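Local structure of outer surface protein (Bacillus cereus ATCC 14579, 1X7F) at residues L29-Y34 against H53-I58; A202-H207 against D245-G250; Q234-W239 against L369-Y374; L272-V277 against G362-E367. The protein is experimentally uncharacterised but probably acts as a 6-phospho-N-acetylmuramidase, a glycosidase that would release N-acetylmuramic acid 6-phosphate from cell-wall-derived disaccharides. All coordinates share one frame; numbering follows the deposited sequence. Where two conformers were deposited one is given.

Interaction 1. Residues L29-Y34 against H53-I58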
loop_
_atom_site.group_PDB
_atom_site.type_symbol
_atom_site.label_atom_id
_atom_site.label_comp_id
_atom_site.label_asym_id
_atom_site.label_seq_id
_atom_site.Cartn_x
_atom_site.Cartn_y
_atom_site.Cartn_z
ATOM N N LEU A 29 -2.075 -6.607 -5.416
ATOM C CA LEU A 29 -2.977 -5.491 -5.682
ATOM C C LEU A 29 -4.390 -6.029 -5.887
ATOM O O LEU A 29 -4.585 -7.068 -6.522
ATOM C CB LEU A 29 -2.515 -4.678 -6.895
ATOM C CG LEU A 29 -1.448 -3.622 -6.562
ATOM C CD1 LEU A 29 -0.731 -3.158 -7.825
ATOM C CD2 LEU A 29 -2.070 -2.422 -5.755
ATOM N N GLY A 30 -5.373 -5.312 -5.340
ATOM C CA GLY A 30 -6.771 -5.701 -5.474
ATOM C C GLY A 30 -7.658 -4.572 -5.946
ATOM O O GLY A 30 -7.258 -3.414 -5.912
ATOM N N ILE A 31 -8.863 -4.932 -6.389
ATOM C CA ILE A 31 -9.926 -3.998 -6.807
ATOM C C ILE A 31 -11.225 -4.400 -6.112
ATOM O O ILE A 31 -11.412 -5.574 -5.759
ATOM C CB ILE A 31 -10.150 -4.051 -8.354
ATOM C CG1 ILE A 31 -10.219 -5.513 -8.857
ATOM C CG2 ILE A 31 -9.061 -3.258 -9.087
ATOM C CD1 ILE A 31 -10.950 -5.725 -10.210
ATOM N N SER A 32 -12.137 -3.445 -5.928
ATOM C CA SER A 32 -13.454 -3.784 -5.384
ATOM C C SER A 32 -14.514 -3.738 -6.463
ATOM O O SER A 32 -14.402 -2.937 -7.390
ATOM C CB SER A 32 -13.829 -2.855 -4.224
ATOM O OG SER A 32 -12.978 -3.097 -3.122
ATOM N N LEU A 33 -15.531 -4.602 -6.338
ATOM C CA LEU A 33 -16.718 -4.578 -7.200
ATOM C C LEU A 33 -18.007 -4.425 -6.394
ATOM O O LEU A 33 -18.094 -4.865 -5.250
ATOM C CB LEU A 33 -16.820 -5.852 -8.068
ATOM C CG LEU A 33 -15.661 -6.194 -9.009
ATOM C CD1 LEU A 33 -15.982 -7.473 -9.764
ATOM C CD2 LEU A 33 -15.393 -5.060 -9.977
ATOM N N TYR A 34 -19.006 -3.797 -7.010
ATOM C CA TYR A 34 -20.336 -3.647 -6.414
ATOM C C TYR A 34 -21.306 -3.871 -7.548
ATOM O O TYR A 34 -21.892 -2.919 -8.068
ATOM C CB TYR A 34 -20.513 -2.255 -5.761
ATOM C CG TYR A 34 -19.411 -1.950 -4.762
ATOM C CD1 TYR A 34 -18.242 -1.313 -5.162
ATOM C CD2 TYR A 34 -19.520 -2.352 -3.433
ATOM C CE1 TYR A 34 -17.208 -1.058 -4.254
ATOM C CE2 TYR A 34 -18.493 -2.119 -2.527
ATOM C CZ TYR A 34 -17.346 -1.468 -2.940
ATOM O OH TYR A 34 -16.337 -1.239 -2.040
ATOM N N HIS A 53 -2.583 -4.976 -15.352
ATOM C CA HIS A 53 -1.673 -4.202 -14.485
ATOM C C HIS A 53 -1.296 -4.938 -13.189
ATOM O O HIS A 53 -0.960 -4.302 -12.192
ATOM C CB HIS A 53 -2.245 -2.799 -14.167
ATOM C CG HIS A 53 -2.471 -1.954 -15.383
ATOM N ND1 HIS A 53 -1.437 -1.496 -16.175
ATOM C CD2 HIS A 53 -3.613 -1.512 -15.962
ATOM C CE1 HIS A 53 -1.932 -0.805 -17.186
ATOM N NE2 HIS A 53 -3.249 -0.794 -17.077
ATOM N N GLY A 54 -1.380 -6.267 -13.202
ATOM C CA GLY A 54 -0.942 -7.114 -12.081
ATOM C C GLY A 54 -1.820 -7.186 -10.838
ATOM O O GLY A 54 -1.356 -7.580 -9.757
ATOM N N PHE A 55 -3.087 -6.802 -10.967
ATOM C CA PHE A 55 -4.036 -7.008 -9.877
ATOM C C PHE A 55 -4.428 -8.494 -9.879
ATOM O O PHE A 55 -4.632 -9.083 -10.937
ATOM C CB PHE A 55 -5.262 -6.106 -10.027
ATOM C CG PHE A 55 -5.000 -4.644 -9.730
ATOM C CD1 PHE A 55 -4.132 -3.886 -10.521
ATOM C CD2 PHE A 55 -5.650 -4.018 -8.683
ATOM C CE1 PHE A 55 -3.905 -2.529 -10.256
ATOM C CE2 PHE A 55 -5.424 -2.657 -8.397
ATOM C CZ PHE A 55 -4.555 -1.912 -9.194
ATOM N N SER A 56 -4.497 -9.098 -8.698
ATOM C CA SER A 56 -4.802 -10.524 -8.597
ATOM C C SER A 56 -5.772 -10.841 -7.445
ATOM O O SER A 56 -5.919 -11.990 -7.037
ATOM C CB SER A 56 -3.501 -11.334 -8.451
ATOM O OG SER A 56 -2.885 -11.045 -7.207
ATOM N N ARG A 57 -6.418 -9.810 -6.918
ATOM C CA ARG A 57 -7.331 -9.968 -5.798
ATOM C C ARG A 57 -8.565 -9.090 -6.024
ATOM O O ARG A 57 -8.447 -7.959 -6.512
ATOM C CB ARG A 57 -6.607 -9.601 -4.487
ATOM C CG ARG A 57 -7.477 -9.663 -3.235
ATOM C CD ARG A 57 -6.711 -9.585 -1.922
ATOM N NE ARG A 57 -7.637 -9.679 -0.797
ATOM C CZ ARG A 57 -7.296 -9.921 0.466
ATOM N NH1 ARG A 57 -6.031 -10.124 0.816
ATOM N NH2 ARG A 57 -8.238 -9.972 1.391
ATOM N N ILE A 58 -9.740 -9.626 -5.689
ATOM C CA ILE A 58 -11.000 -8.891 -5.769
ATOM C C ILE A 58 -11.750 -8.893 -4.424
ATOM O O ILE A 58 -11.890 -9.940 -3.781
ATOM C CB ILE A 58 -11.919 -9.472 -6.888
ATOM C CG1 ILE A 58 -11.279 -9.307 -8.271
ATOM C CG2 ILE A 58 -13.296 -8.793 -6.864
ATOM C CD1 ILE A 58 -12.139 -9.824 -9.399
HETATM O O HOH W 1 -1.494 -8.643 -7.258
#

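Interaction 2. Residues A202-H207 against D245-G250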
loop_
_atom_site.group_PDB
_atom_site.type_symbol
_atom_site.label_atom_id
_atom_site.label_comp_id
_atom_site.label_asym_id
_atom_site.label_seq_id
_atom_site.Cartn_x
_atom_site.Cartn_y
_atom_site.Cartn_z
ATOM N N ALA A 202 -5.405 -3.764 3.367
ATOM C CA ALA A 202 -6.126 -2.525 3.654
ATOM C C ALA A 202 -6.579 -1.903 2.335
ATOM O O ALA A 202 -6.126 -2.311 1.242
ATOM C CB ALA A 202 -5.236 -1.531 4.445
ATOM N N PHE A 203 -7.429 -0.890 2.457
ATOM C CA PHE A 203 -8.064 -0.230 1.318
ATOM C C PHE A 203 -7.495 1.151 1.031
ATOM O O PHE A 203 -7.208 1.934 1.948
ATOM C CB PHE A 203 -9.557 -0.069 1.582
ATOM C CG PHE A 203 -10.353 -1.344 1.451
ATOM C CD1 PHE A 203 -10.799 -2.026 2.589
ATOM C CD2 PHE A 203 -10.691 -1.843 0.194
ATOM C CE1 PHE A 203 -11.581 -3.175 2.464
ATOM C CE2 PHE A 203 -11.458 -2.988 0.066
ATOM C CZ PHE A 203 -11.897 -3.656 1.204
ATOM N N ILE A 204 -7.345 1.441 -0.256
ATOM C CA ILE A 204 -7.018 2.780 -0.721
ATOM C C ILE A 204 -8.147 3.287 -1.615
ATOM O O ILE A 204 -8.991 2.515 -2.084
ATOM C CB ILE A 204 -5.667 2.792 -1.483
ATOM C CG1 ILE A 204 -5.749 1.990 -2.796
ATOM C CG2 ILE A 204 -4.531 2.347 -0.561
ATOM C CD1 ILE A 204 -4.477 2.047 -3.633
ATOM N N THR A 205 -8.165 4.591 -1.850
ATOM C CA THR A 205 -9.253 5.194 -2.594
ATOM C C THR A 205 -8.807 5.824 -3.910
ATOM O O THR A 205 -7.780 6.516 -3.988
ATOM C CB THR A 205 -10.009 6.197 -1.707
ATOM O OG1 THR A 205 -11.201 6.637 -2.373
ATOM C CG2 THR A 205 -9.199 7.474 -1.480
ATOM N N SER A 206 -9.589 5.549 -4.943
ATOM C CA SER A 206 -9.449 6.183 -6.239
ATOM C C SER A 206 -10.102 7.567 -6.230
ATOM O O SER A 206 -11.090 7.809 -5.516
ATOM C CB SER A 206 -10.077 5.291 -7.305
ATOM O OG SER A 206 -10.319 5.996 -8.506
ATOM N N HIS A 207 -9.541 8.475 -7.025
ATOM C CA HIS A 207 -10.079 9.829 -7.155
ATOM C C HIS A 207 -10.924 9.995 -8.423
ATOM O O HIS A 207 -11.436 11.080 -8.701
ATOM C CB HIS A 207 -8.946 10.860 -7.037
ATOM C CG HIS A 207 -8.195 10.744 -5.748
ATOM N ND1 HIS A 207 -8.797 10.923 -4.516
ATOM C CD2 HIS A 207 -6.915 10.385 -5.491
ATOM C CE1 HIS A 207 -7.908 10.730 -3.561
ATOM N NE2 HIS A 207 -6.761 10.391 -4.126
ATOM N N ASP A 245 0.156 -6.618 3.439
ATOM C CA ASP A 245 0.534 -7.406 2.273
ATOM C C ASP A 245 -0.216 -6.976 1.019
ATOM O O ASP A 245 0.399 -6.737 -0.016
ATOM C CB ASP A 245 0.303 -8.900 2.540
ATOM C CG ASP A 245 0.930 -9.350 3.837
ATOM O OD1 ASP A 245 2.126 -9.056 4.060
ATOM O OD2 ASP A 245 0.311 -9.987 4.705
ATOM N N ASP A 246 -1.542 -6.879 1.115
ATOM C CA ASP A 246 -2.380 -6.617 -0.055
ATOM C C ASP A 246 -2.991 -5.217 -0.034
ATOM O O ASP A 246 -3.489 -4.759 0.996
ATOM C CB ASP A 246 -3.474 -7.700 -0.188
ATOM C CG ASP A 246 -2.898 -9.095 -0.406
ATOM O OD1 ASP A 246 -1.657 -9.224 -0.544
ATOM O OD2 ASP A 246 -3.595 -10.131 -0.471
ATOM N N VAL A 247 -2.948 -4.543 -1.179
ATOM C CA VAL A 247 -3.502 -3.198 -1.290
ATOM C C VAL A 247 -4.710 -3.250 -2.233
ATOM O O VAL A 247 -4.585 -3.637 -3.391
ATOM C CB VAL A 247 -2.415 -2.163 -1.733
ATOM C CG1 VAL A 247 -3.029 -0.810 -2.062
ATOM C CG2 VAL A 247 -1.350 -2.009 -0.648
ATOM N N ILE A 248 -5.887 -2.890 -1.714
ATOM C CA ILE A 248 -7.135 -3.004 -2.476
ATOM C C ILE A 248 -7.757 -1.629 -2.677
ATOM O O ILE A 248 -7.927 -0.888 -1.717
ATOM C CB ILE A 248 -8.158 -3.968 -1.758
ATOM C CG1 ILE A 248 -7.496 -5.307 -1.391
ATOM C CG2 ILE A 248 -9.381 -4.211 -2.636
ATOM C CD1 ILE A 248 -8.295 -6.166 -0.391
ATOM N N ILE A 249 -8.097 -1.287 -3.920
ATOM C CA ILE A 249 -8.910 -0.089 -4.187
ATOM C C ILE A 249 -10.351 -0.343 -3.733
ATOM O O ILE A 249 -11.002 -1.269 -4.222
ATOM C CB ILE A 249 -8.877 0.281 -5.694
ATOM C CG1 ILE A 249 -7.429 0.273 -6.212
ATOM C CG2 ILE A 249 -9.610 1.621 -5.934
ATOM C CD1 ILE A 249 -7.292 0.472 -7.691
ATOM N N GLY A 250 -10.837 0.493 -2.810
ATOM C CA GLY A 250 -12.125 0.307 -2.157
ATOM C C GLY A 250 -13.325 0.751 -2.965
ATOM O O GLY A 250 -14.398 0.172 -2.838
#

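Interaction 3. Residues Q234-W239 against L369-Y374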
loop_
_atom_site.group_PDB
_atom_site.type_symbol
_atom_site.label_atom_id
_atom_site.label_comp_id
_atom_site.label_asym_id
_atom_site.label_seq_id
_atom_site.Cartn_x
_atom_site.Cartn_y
_atom_site.Cartn_z
ATOM N N GLN A 234 -0.776 6.419 -1.409
ATOM C CA GLN A 234 -1.474 5.533 -0.484
ATOM C C GLN A 234 -0.932 4.097 -0.471
ATOM O O GLN A 234 -0.691 3.545 0.593
ATOM C CB GLN A 234 -2.969 5.500 -0.815
ATOM C CG GLN A 234 -3.670 6.841 -0.834
ATOM C CD GLN A 234 -5.118 6.704 -1.295
ATOM O OE1 GLN A 234 -5.551 7.354 -2.254
ATOM N NE2 GLN A 234 -5.863 5.864 -0.616
ATOM N N ALA A 235 -0.733 3.506 -1.653
ATOM C CA ALA A 235 -0.205 2.145 -1.776
ATOM C C ALA A 235 1.235 2.038 -1.288
ATOM O O ALA A 235 1.584 1.107 -0.556
ATOM C CB ALA A 235 -0.320 1.650 -3.210
ATOM N N LYS A 236 2.068 2.985 -1.706
ATOM C CA LYS A 236 3.438 3.098 -1.221
ATOM C C LYS A 236 3.447 3.107 0.301
ATOM O O LYS A 236 4.206 2.381 0.931
ATOM C CB LYS A 236 4.112 4.387 -1.739
ATOM C CG LYS A 236 4.619 4.346 -3.187
ATOM C CD LYS A 236 5.275 5.706 -3.562
ATOM C CE LYS A 236 5.681 5.747 -5.019
ATOM N NZ LYS A 236 6.688 6.801 -5.306
ATOM N N HIS A 237 2.592 3.932 0.895
ATOM C CA HIS A 237 2.566 4.048 2.336
ATOM C C HIS A 237 2.219 2.720 3.030
ATOM O O HIS A 237 2.970 2.264 3.898
ATOM C CB HIS A 237 1.638 5.182 2.762
ATOM C CG HIS A 237 1.670 5.461 4.231
ATOM N ND1 HIS A 237 0.676 6.165 4.874
ATOM C CD2 HIS A 237 2.575 5.135 5.182
ATOM C CE1 HIS A 237 0.965 6.262 6.156
ATOM N NE2 HIS A 237 2.111 5.643 6.369
ATOM N N LEU A 238 1.114 2.100 2.633
ATOM C CA LEU A 238 0.697 0.802 3.196
ATOM C C LEU A 238 1.794 -0.280 3.163
ATOM O O LEU A 238 2.025 -0.971 4.162
ATOM C CB LEU A 238 -0.581 0.302 2.507
ATOM C CG LEU A 238 -1.854 1.133 2.723
ATOM C CD1 LEU A 238 -3.029 0.510 2.003
ATOM C CD2 LEU A 238 -2.163 1.284 4.198
ATOM N N TRP A 239 2.466 -0.412 2.025
ATOM C CA TRP A 239 3.556 -1.365 1.882
ATOM C C TRP A 239 4.790 -0.964 2.674
ATOM O O TRP A 239 5.488 -1.835 3.190
ATOM C CB TRP A 239 3.925 -1.603 0.407
ATOM C CG TRP A 239 2.935 -2.454 -0.364
ATOM C CD1 TRP A 239 2.283 -3.577 0.083
ATOM C CD2 TRP A 239 2.540 -2.288 -1.736
ATOM N NE1 TRP A 239 1.485 -4.089 -0.912
ATOM C CE2 TRP A 239 1.625 -3.323 -2.041
ATOM C CE3 TRP A 239 2.863 -1.359 -2.744
ATOM C CZ2 TRP A 239 1.018 -3.448 -3.298
ATOM C CZ3 TRP A 239 2.261 -1.489 -3.995
ATOM C CH2 TRP A 239 1.334 -2.514 -4.248
ATOM N N LEU A 369 6.723 13.413 1.290
ATOM C CA LEU A 369 7.739 13.709 2.301
ATOM C C LEU A 369 7.572 12.836 3.544
ATOM O O LEU A 369 8.558 12.451 4.163
ATOM C CB LEU A 369 7.763 15.209 2.689
ATOM C CG LEU A 369 8.145 16.244 1.619
ATOM C CD1 LEU A 369 8.222 17.629 2.222
ATOM C CD2 LEU A 369 9.451 15.912 0.906
ATOM N N PHE A 370 6.329 12.535 3.919
ATOM C CA PHE A 370 6.093 11.681 5.083
ATOM C C PHE A 370 6.732 10.279 4.894
ATOM O O PHE A 370 7.030 9.587 5.864
ATOM C CB PHE A 370 4.591 11.573 5.361
ATOM C CG PHE A 370 3.870 10.681 4.403
ATOM C CD1 PHE A 370 3.649 9.342 4.718
ATOM C CD2 PHE A 370 3.427 11.165 3.171
ATOM C CE1 PHE A 370 2.998 8.510 3.829
ATOM C CE2 PHE A 370 2.776 10.335 2.287
ATOM C CZ PHE A 370 2.557 9.007 2.608
ATOM N N LEU A 371 6.938 9.877 3.644
ATOM C CA LEU A 371 7.515 8.576 3.331
ATOM C C LEU A 371 8.972 8.441 3.780
ATOM O O LEU A 371 9.432 7.337 4.044
ATOM C CB LEU A 371 7.363 8.252 1.844
ATOM C CG LEU A 371 5.984 7.806 1.354
ATOM C CD1 LEU A 371 6.023 7.541 -0.146
ATOM C CD2 LEU A 371 5.427 6.579 2.120
ATOM N N LEU A 372 9.665 9.572 3.909
ATOM C CA LEU A 372 11.018 9.631 4.476
ATOM C C LEU A 372 11.181 8.979 5.862
ATOM O O LEU A 372 12.273 8.493 6.195
ATOM C CB LEU A 372 11.507 11.080 4.527
ATOM C CG LEU A 372 11.613 11.757 3.161
ATOM C CD1 LEU A 372 11.928 13.259 3.305
ATOM C CD2 LEU A 372 12.657 11.026 2.303
ATOM N N ASP A 373 10.104 8.955 6.646
ATOM C CA ASP A 373 10.105 8.333 7.959
ATOM C C ASP A 373 10.248 6.805 7.898
ATOM O O ASP A 373 10.582 6.172 8.897
ATOM C CB ASP A 373 8.816 8.691 8.713
ATOM C CG ASP A 373 8.690 10.191 9.015
ATOM O OD1 ASP A 373 9.673 10.958 8.860
ATOM O OD2 ASP A 373 7.616 10.687 9.418
ATOM N N TYR A 374 9.978 6.218 6.734
ATOM C CA TYR A 374 10.150 4.780 6.533
ATOM C C TYR A 374 11.559 4.389 6.064
ATOM O O TYR A 374 11.875 3.198 5.969
ATOM C CB TYR A 374 9.035 4.221 5.622
ATOM C CG TYR A 374 7.694 4.476 6.250
ATOM C CD1 TYR A 374 6.989 5.645 5.966
ATOM C CD2 TYR A 374 7.177 3.603 7.204
ATOM C CE1 TYR A 374 5.781 5.920 6.585
ATOM C CE2 TYR A 374 5.962 3.871 7.828
ATOM C CZ TYR A 374 5.278 5.036 7.509
ATOM O OH TYR A 374 4.088 5.326 8.105
#

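Interaction 4. Residues L272-V277 against G362-E367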
loop_
_atom_site.group_PDB
_atom_site.type_symbol
_atom_site.label_atom_id
_atom_site.label_comp_id
_atom_site.label_asym_id
_atom_site.label_seq_id
_atom_site.Cartn_x
_atom_site.Cartn_y
_atom_site.Cartn_z
ATOM N N LEU A 272 11.009 6.870 -4.050
ATOM C CA LEU A 272 10.676 8.252 -3.724
ATOM C C LEU A 272 10.727 9.061 -4.999
ATOM O O LEU A 272 11.778 9.120 -5.656
ATOM C CB LEU A 272 11.665 8.817 -2.699
ATOM C CG LEU A 272 11.725 8.061 -1.355
ATOM C CD1 LEU A 272 12.932 8.534 -0.529
ATOM C CD2 LEU A 272 10.403 8.208 -0.543
ATOM N N LYS A 273 9.592 9.663 -5.360
ATOM C CA LYS A 273 9.537 10.547 -6.524
ATOM C C LYS A 273 10.379 11.816 -6.288
ATOM O O LYS A 273 10.159 12.561 -5.318
ATOM C CB LYS A 273 8.091 10.888 -6.876
ATOM C CG LYS A 273 7.966 11.778 -8.090
ATOM C CD LYS A 273 6.675 11.552 -8.834
ATOM C CE LYS A 273 6.653 12.386 -10.109
ATOM N NZ LYS A 273 5.301 12.447 -10.729
ATOM N N VAL A 274 11.349 12.031 -7.174
ATOM C CA VAL A 274 12.254 13.185 -7.123
ATOM C C VAL A 274 11.994 14.102 -8.338
ATOM O O VAL A 274 11.730 13.629 -9.457
ATOM C CB VAL A 274 13.762 12.742 -7.061
ATOM C CG1 VAL A 274 14.180 11.974 -8.334
ATOM C CG2 VAL A 274 14.711 13.937 -6.841
ATOM N N HIS A 275 12.038 15.408 -8.089
ATOM C CA HIS A 275 12.041 16.419 -9.130
ATOM C C HIS A 275 13.389 17.133 -9.082
ATOM O O HIS A 275 13.767 17.691 -8.055
ATOM C CB HIS A 275 10.916 17.440 -8.916
ATOM C CG HIS A 275 9.541 16.842 -8.889
ATOM N ND1 HIS A 275 8.786 16.653 -10.026
ATOM C CD2 HIS A 275 8.781 16.400 -7.856
ATOM C CE1 HIS A 275 7.624 16.111 -9.700
ATOM N NE2 HIS A 275 7.593 15.954 -8.388
ATOM N N PHE A 276 14.107 17.117 -10.196
ATOM C CA PHE A 276 15.392 17.787 -10.289
ATOM C C PHE A 276 15.309 19.296 -10.464
ATOM O O PHE A 276 14.395 19.797 -11.111
ATOM C CB PHE A 276 16.220 17.165 -11.417
ATOM C CG PHE A 276 16.637 15.768 -11.130
ATOM C CD1 PHE A 276 16.076 14.699 -11.839
ATOM C CD2 PHE A 276 17.558 15.506 -10.116
ATOM C CE1 PHE A 276 16.452 13.385 -11.552
ATOM C CE2 PHE A 276 17.934 14.208 -9.823
ATOM C CZ PHE A 276 17.383 13.143 -10.540
ATOM N N VAL A 277 16.277 20.017 -9.888
ATOM C CA VAL A 277 16.447 21.440 -10.211
ATOM C C VAL A 277 17.068 21.573 -11.603
ATOM O O VAL A 277 17.746 20.648 -12.070
ATOM C CB VAL A 277 17.308 22.210 -9.157
ATOM C CG1 VAL A 277 16.717 22.062 -7.764
ATOM C CG2 VAL A 277 18.799 21.775 -9.194
ATOM N N GLY A 362 17.738 18.162 -6.245
ATOM C CA GLY A 362 16.316 18.085 -6.485
ATOM C C GLY A 362 15.525 18.055 -5.200
ATOM O O GLY A 362 16.052 18.337 -4.123
ATOM N N THR A 363 14.235 17.745 -5.317
ATOM C CA THR A 363 13.364 17.645 -4.155
ATOM C C THR A 363 12.460 16.434 -4.313
ATOM O O THR A 363 11.984 16.145 -5.411
ATOM C CB THR A 363 12.464 18.892 -3.972
ATOM O OG1 THR A 363 11.786 19.193 -5.202
ATOM C CG2 THR A 363 13.259 20.156 -3.633
ATOM N N ILE A 364 12.236 15.731 -3.208
ATOM C CA ILE A 364 11.221 14.691 -3.160
ATOM C C ILE A 364 9.855 15.372 -3.250
ATOM O O ILE A 364 9.636 16.412 -2.633
ATOM C CB ILE A 364 11.342 13.868 -1.843
ATOM C CG1 ILE A 364 12.745 13.238 -1.683
ATOM C CG2 ILE A 364 10.162 12.845 -1.701
ATOM C CD1 ILE A 364 13.298 12.524 -2.925
ATOM N N ALA A 365 8.952 14.782 -4.028
ATOM C CA ALA A 365 7.601 15.291 -4.197
ATOM C C ALA A 365 6.976 15.574 -2.831
ATOM O O ALA A 365 7.105 14.767 -1.905
ATOM C CB ALA A 365 6.745 14.291 -5.009
ATOM N N GLU A 366 6.314 16.725 -2.724
ATOM C CA GLU A 366 5.789 17.240 -1.458
ATOM C C GLU A 366 4.810 16.269 -0.785
ATOM O O GLU A 366 4.837 16.119 0.432
ATOM C CB GLU A 366 5.106 18.603 -1.693
ATOM C CG GLU A 366 4.863 19.429 -0.429
ATOM C CD GLU A 366 3.893 20.599 -0.655
ATOM O OE1 GLU A 366 3.445 21.219 0.347
ATOM O OE2 GLU A 366 3.556 20.897 -1.836
ATOM N N GLU A 367 3.955 15.627 -1.576
ATOM C CA GLU A 367 2.986 14.667 -1.050
ATOM C C GLU A 367 3.656 13.420 -0.457
ATOM O O GLU A 367 3.048 12.702 0.330
ATOM C CB GLU A 367 1.948 14.289 -2.119
ATOM C CG GLU A 367 2.505 13.564 -3.338
ATOM C CD GLU A 367 3.058 14.482 -4.412
ATOM O OE1 GLU A 367 3.229 15.698 -4.171
ATOM O OE2 GLU A 367 3.336 13.967 -5.514
HETATM O O HOH W 2 13.203 20.375 -7.166
#

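Interaction 1. Residues L29-Y34 against H53-I58
The carbonyl oxygen Leu-29 O takes two N-H groups from residues 53-58 beside it: Ser-56 N at 3.0 Å, and Arg-57 N in a weaker, bent bond. In return Ile-31 N donates to Arg-57 O at 3.1 Å. Near the start of the pairing a water accepts from Leu-29 N, donates to Gly-54 O and also bonds Ser-56 OG, a small hydroxyl well suited to reach it. Gly-30 fits because its CA lies 3.0 Å from Arg-57 O, leaving little room for a CB.

Leu-29 CB stands over one face of the Phe-55 ring, 3.7 Å from its centroid, in a CH-pi contact, while Gly-30 O meets the ring edge, 3.2 Å from Phe-55 CE2. Ile-31 CG2 approaches Phe-55 CD2 to 3.5 Å, and Ile-31 CG1 lies alongside Ile-58 CG1, both branched chains filling the same face.

Arg-57, its chain extended, instead leaves by the opposite face to salt bridges with Glu-144 and Asp-246. These two parallel strands belong to a beta-alpha-beta unit: its helix 40-51 packs on Ile-31, Leu-33 and Ile-58, helix 256-264 meets Phe-55, and strand 246-249 adjoins strand 28-33.

Interaction 2. Residues A202-H207 against D245-G250
Ile-204 reaches across to Val-247 on the neighbouring parallel strand, and most of its side chain closes round a single methyl. From CB, which sets out on the same face as Val-247 and Ile-249, CG1 goes to the site between the backbone N and the carbonyl carbon (chi1 66°). There Ile-204 CG1 lies 4.0 Å from Val-247 CG1 and 4.2 Å from Ile-249 CG1, and it also comes near Ile-248 O, the acceptor of the Ile-204 N bond. The other branch, Ile-204 CG2, stands 3.8 Å from Val-247 CG1, and the tip, Ile-204 CD1, comes to 3.6 Å from Val-247 CG1, so one valine methyl is embraced by three atoms of the isoleucine. Beta-branched residues suit such a place, being at ease in extended backbone and broad enough to fill the layer between sheet and helices.

That layer is the outside of a sheet of eight parallel strands, consistent with the (beta/alpha)8 barrel of alpha-amylase-like enzymes: helix 231-240, which connects these two strands, packs on Ile-204 and Val-247, and helix 256-264 packs on Ile-204 and Ile-249.

The backbones are joined by four hydrogen bonds, Ala-202 N to Asp-246 O, Ile-248 N to Ala-202 O, Ile-204 N to Ile-248 O and Gly-250 N to Ile-204 O, the last two both 2.8 Å. On the opposite face Phe-203 slants across Ile-248, its CE2 3.6 Å from Ile-248 CG2. Phe-203 CD2 lies 3.5 Å from Gly-250 CA, where a glycine lets the ring come close. Asp-246 turns its carboxylate away to Arg-57 and Arg-199.

Interaction 3. Residues Q234-W239 against L369-Y374
His-237 NE2 and Tyr-374 OH share a hydrogen bond of 2.7 Å, in which either could be the donor; the hydroxyl lies in the plane of the imidazole, at its edge. With CG anti to the backbone N (chi1 -174°), the histidine swings off its helix toward the 3-10 segment 369-374. Its other nitrogen, ND1, bonds His-226, so the ring is held at two edges and cannot easily rotate. Histidine suits this site because a flat ring carries two polar nitrogens and still offers a flat aromatic face to a C-H edge.

That face receives Phe-370. Phe-370 has CG between its backbone N and carbonyl carbon (chi1 75°), and from there the ring presents an edge: Phe-370 CE1 stands 3.3 Å from His-237 CG. The planes meet at 73°, a T-shaped pair. Leu-371 packs beside them, its CD2 3.8 Å from His-237 CA and its CD1 3.9 Å from Lys-236 CD. The lysine's long methylene chain supplies this contact while its NZ continues to Gln-271 O and Glu-368.

Tyr-374 OH also bonds Tyr-183. Helix 231-240, lying against strands 201-204 and 246-249 of the parallel sheet, thus meets the 3-10 segment within the connection between strands 358-364 and 380-384 of the mixed sheet.

Interaction 4. Residues L272-V277 against G362-E367
Gly-362 lies against Phe-276 in a non-hydrogen-bonded antiparallel pair, their CA atoms only 3.9 Å apart. Gly-362 CA is 3.0 Å from His-275 O, a closeness that suits glycine: a CB would run into that oxygen.

Thr-363 follows, in the hydrogen-bonded pair with His-275. Both bonds, His-275 N to Thr-363 O and Thr-363 N to His-275 O, are 2.8 Å. Thr-363 OG1 and His-275 O also share a water, which donates to the carbonyl; a hydroxyl fits this partly exposed face.

Ile-364 returns to the apolar face. Its chain bends at CG1 (chi2 -47°), bringing Ile-364 CD1 back over the opposing strand, 4.1 Å from Leu-272 CB and 4.2 Å from Val-274 CB.

Ala-365 ends the pairing, Ala-365 N donating to Lys-273 O at 2.8 Å. The small Ala-365 CB reaches the edge of the imidazole, 3.9 Å from His-275 NE2, and also touches the start of the lysine chain.

The chemistry is therefore divided by face. Leu-272, Val-274 and Ile-364 make an apolar layer turned toward the protein interior, whereas Lys-273, His-275 and Thr-363 line a more polar side, where a water adds a second bond to His-275 O.

Interactions 1 and 2 lie 9 Å apart between centres in one parallel sheet, where strands 28-33 and 246-249 are neighbours; together they span four adjacent strands, 55-62, 28-33, 246-249 and 201-204, joining the first part of the chain to strands much later in the sequence. Interaction 3, centres about 14 Å apart from interaction 2, uses helix 231-240, which connects that interaction's two strands. Interaction 4, its centre about 14 Å from that of interaction 3, lies in the mixed sheet. Along the chain interaction 1 comes first, the segments of 2 and 3 alternate, and 4 is nested within the loop that 3 closes. Interaction 3 thus bridges the two family regions, while interactions 1 and 4 stay about 16 Å apart at their nearest atoms.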